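Local coordinates for organic hydroperoxide resistance protein OhrB (Bacillus subtilis, PDB 2BJO), which takes part in resistance to organic hydroperoxides, probably by reducing them through thiol chemistry as do other members of the OsmC/Ohr family, at residues V63-I69 with K107-L111. The protein carries 3 engineered substitutions. Numbering follows the deposited sequence.
Sequences VAKEQNI and KAQEL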
loop_
_atom_site.group_PDB
_atom_site.type_symbol
_atom_site.label_atom_id
_atom_site.label_comp_id
_atom_site.label_asym_id
_atom_site.label_seq_id
_atom_site.Cartn_x
_atom_site.Cartn_y
_atom_site.Cartn_z
ATOM N N VAL A 63 -15.793 -12.984 -3.094
ATOM C CA VAL A 63 -15.981 -14.002 -4.143
ATOM C C VAL A 63 -16.674 -15.247 -3.573
ATOM O O VAL A 63 -17.476 -15.906 -4.230
ATOM C CB VAL A 63 -14.718 -14.341 -4.977
ATOM C CG1 VAL A 63 -14.315 -13.126 -5.761
ATOM C CG2 VAL A 63 -13.587 -14.861 -4.130
ATOM N N ALA A 64 -16.347 -15.537 -2.323
ATOM C CA ALA A 64 -16.934 -16.623 -1.560
ATOM C C ALA A 64 -18.406 -16.324 -1.299
ATOM O O ALA A 64 -19.259 -17.205 -1.465
ATOM C CB ALA A 64 -16.156 -16.819 -0.284
ATOM N N LYS A 65 -18.694 -15.090 -0.887
ATOM C CA LYS A 65 -20.065 -14.654 -0.625
ATOM C C LYS A 65 -21.030 -14.886 -1.775
ATOM O O LYS A 65 -22.151 -15.354 -1.583
ATOM C CB LYS A 65 -20.083 -13.152 -0.350
ATOM C CG LYS A 65 -20.496 -12.827 1.046
ATOM C CD LYS A 65 -22.017 -12.700 1.188
ATOM C CE LYS A 65 -22.385 -12.337 2.649
ATOM N NZ LYS A 65 -23.448 -11.284 2.903
ATOM N N GLU A 66 -20.551 -14.518 -2.959
ATOM C CA GLU A 66 -21.179 -14.792 -4.246
ATOM C C GLU A 66 -21.655 -16.238 -4.470
ATOM O O GLU A 66 -22.580 -16.469 -5.246
ATOM C CB GLU A 66 -20.197 -14.371 -5.349
ATOM C CG GLU A 66 -20.127 -12.883 -5.616
ATOM C CD GLU A 66 -21.414 -12.372 -6.256
ATOM O OE1 GLU A 66 -21.988 -11.429 -5.660
ATOM O OE2 GLU A 66 -21.859 -12.910 -7.308
ATOM N N GLN A 67 -20.998 -17.189 -3.813
ATOM C CA GLN A 67 -21.305 -18.617 -3.805
ATOM C C GLN A 67 -21.916 -19.133 -2.493
ATOM O O GLN A 67 -22.018 -20.341 -2.288
ATOM C CB GLN A 67 -20.007 -19.367 -4.131
ATOM C CG GLN A 67 -19.539 -19.035 -5.531
ATOM C CD GLN A 67 -18.460 -19.959 -6.045
ATOM O OE1 GLN A 67 -18.536 -21.180 -5.842
ATOM N NE2 GLN A 67 -17.451 -19.382 -6.708
ATOM N N ASN A 68 -22.310 -18.194 -1.630
ATOM C CA ASN A 68 -22.833 -18.390 -0.261
ATOM C C ASN A 68 -21.900 -19.146 0.690
ATOM O O ASN A 68 -22.337 -19.891 1.574
ATOM C CB ASN A 68 -24.229 -19.011 -0.292
ATOM C CG ASN A 68 -25.155 -18.188 -1.152
ATOM O OD1 ASN A 68 -25.841 -17.335 -0.600
ATOM N ND2 ASN A 68 -25.150 -18.383 -2.472
ATOM N N ILE A 69 -20.609 -18.911 0.472
ATOM C CA ILE A 69 -19.557 -19.549 1.248
ATOM C C ILE A 69 -19.043 -18.533 2.269
ATOM O O ILE A 69 -18.739 -17.400 1.926
ATOM C CB ILE A 69 -18.443 -20.121 0.337
ATOM C CG1 ILE A 69 -19.005 -21.215 -0.567
ATOM C CG2 ILE A 69 -17.278 -20.727 1.149
ATOM C CD1 ILE A 69 -18.134 -21.665 -1.715
ATOM N N LYS A 107 -11.877 -25.692 -4.012
ATOM C CA LYS A 107 -12.636 -24.443 -3.915
ATOM C C LYS A 107 -11.741 -23.272 -3.556
ATOM O O LYS A 107 -11.889 -22.176 -4.122
ATOM C CB LYS A 107 -13.814 -24.629 -2.942
ATOM C CG LYS A 107 -14.550 -23.379 -2.549
ATOM C CD LYS A 107 -15.448 -22.659 -3.551
ATOM C CE LYS A 107 -15.457 -22.962 -5.024
ATOM N NZ LYS A 107 -16.516 -23.936 -5.406
ATOM N N ALA A 108 -10.839 -23.519 -2.603
ATOM C CA ALA A 108 -9.845 -22.502 -2.214
ATOM C C ALA A 108 -9.065 -21.993 -3.445
ATOM O O ALA A 108 -8.960 -20.768 -3.640
ATOM C CB ALA A 108 -8.914 -23.007 -1.095
ATOM N N GLN A 109 -8.550 -22.919 -4.256
ATOM C CA GLN A 109 -7.833 -22.569 -5.487
ATOM C C GLN A 109 -8.679 -21.660 -6.381
ATOM O O GLN A 109 -8.208 -20.619 -6.856
ATOM C CB GLN A 109 -7.412 -23.798 -6.298
ATOM C CG GLN A 109 -6.469 -23.437 -7.463
ATOM C CD GLN A 109 -5.157 -22.880 -6.910
ATOM O OE1 GLN A 109 -4.883 -21.675 -6.945
ATOM N NE2 GLN A 109 -4.361 -23.776 -6.346
ATOM N N GLU A 110 -9.928 -22.059 -6.586
ATOM C CA GLU A 110 -10.823 -21.284 -7.440
ATOM C C GLU A 110 -11.049 -19.877 -6.910
ATOM O O GLU A 110 -10.959 -18.927 -7.684
ATOM C CB GLU A 110 -12.162 -22.013 -7.597
ATOM C CG GLU A 110 -13.222 -21.327 -8.457
ATOM C CD GLU A 110 -14.600 -21.882 -8.163
ATOM O OE1 GLU A 110 -15.574 -21.097 -8.178
ATOM O OE2 GLU A 110 -14.700 -23.101 -7.905
ATOM N N LEU A 111 -11.336 -19.746 -5.616
ATOM C CA LEU A 111 -11.604 -18.430 -5.012
ATOM C C LEU A 111 -10.422 -17.466 -4.875
ATOM O O LEU A 111 -10.579 -16.258 -4.893
ATOM C CB LEU A 111 -12.260 -18.592 -3.636
ATOM C CG LEU A 111 -13.602 -19.332 -3.745
ATOM C CD1 LEU A 111 -14.062 -19.428 -2.322
ATOM C CD2 LEU A 111 -14.680 -18.716 -4.617
#
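The amide of Gln67 and the carboxylate of Glu110 approach from opposite directions, their planes 23° apart. Gln67 NE2 donates to the syn side of Glu110 OE1 at 2.9 Å, nearly straight at 165°; the acceptor lies close to the amide plane, whereas the donor is tilted out of the carboxylate plane. With CG anti to the carbonyl carbon (chi1 -64°) and an extended chain beyond, Gln67 carries its amide out to Glu110. Leu111 CD2 sits over one amide face at its nitrogen end, 3.5 Å from Gln67 NE2. Lys107 NZ, as modelled, gives a weak bond to Gln67 OE1 (3.4 Å) and a salt bridge to Glu110 OE2 (3.2 Å). This cluster links the C-terminal end of helix 44-65 to helix 105-118; the Cys55–Cys119 disulfide ties the former to the residue following the latter. A Schellman motif ends the first helix: Ile69 N bonds Ala64 O and Asn68 N bonds Lys65 O, Asn68 having positive phi; Gln67 N reaches Ala64 O from the face opposite Ile69 N. Beneath, Leu111 CD1 packs on Ala64 CB (3.9 Å), and Val63 CG2 lies 4.0 Å from Leu111 CB. Ile69 CD1 and Lys107 CD are unusually close (3.4 Å); with chi3 nearly eclipsed, the Lys107 chain, hence its side of the cluster, is uncertain.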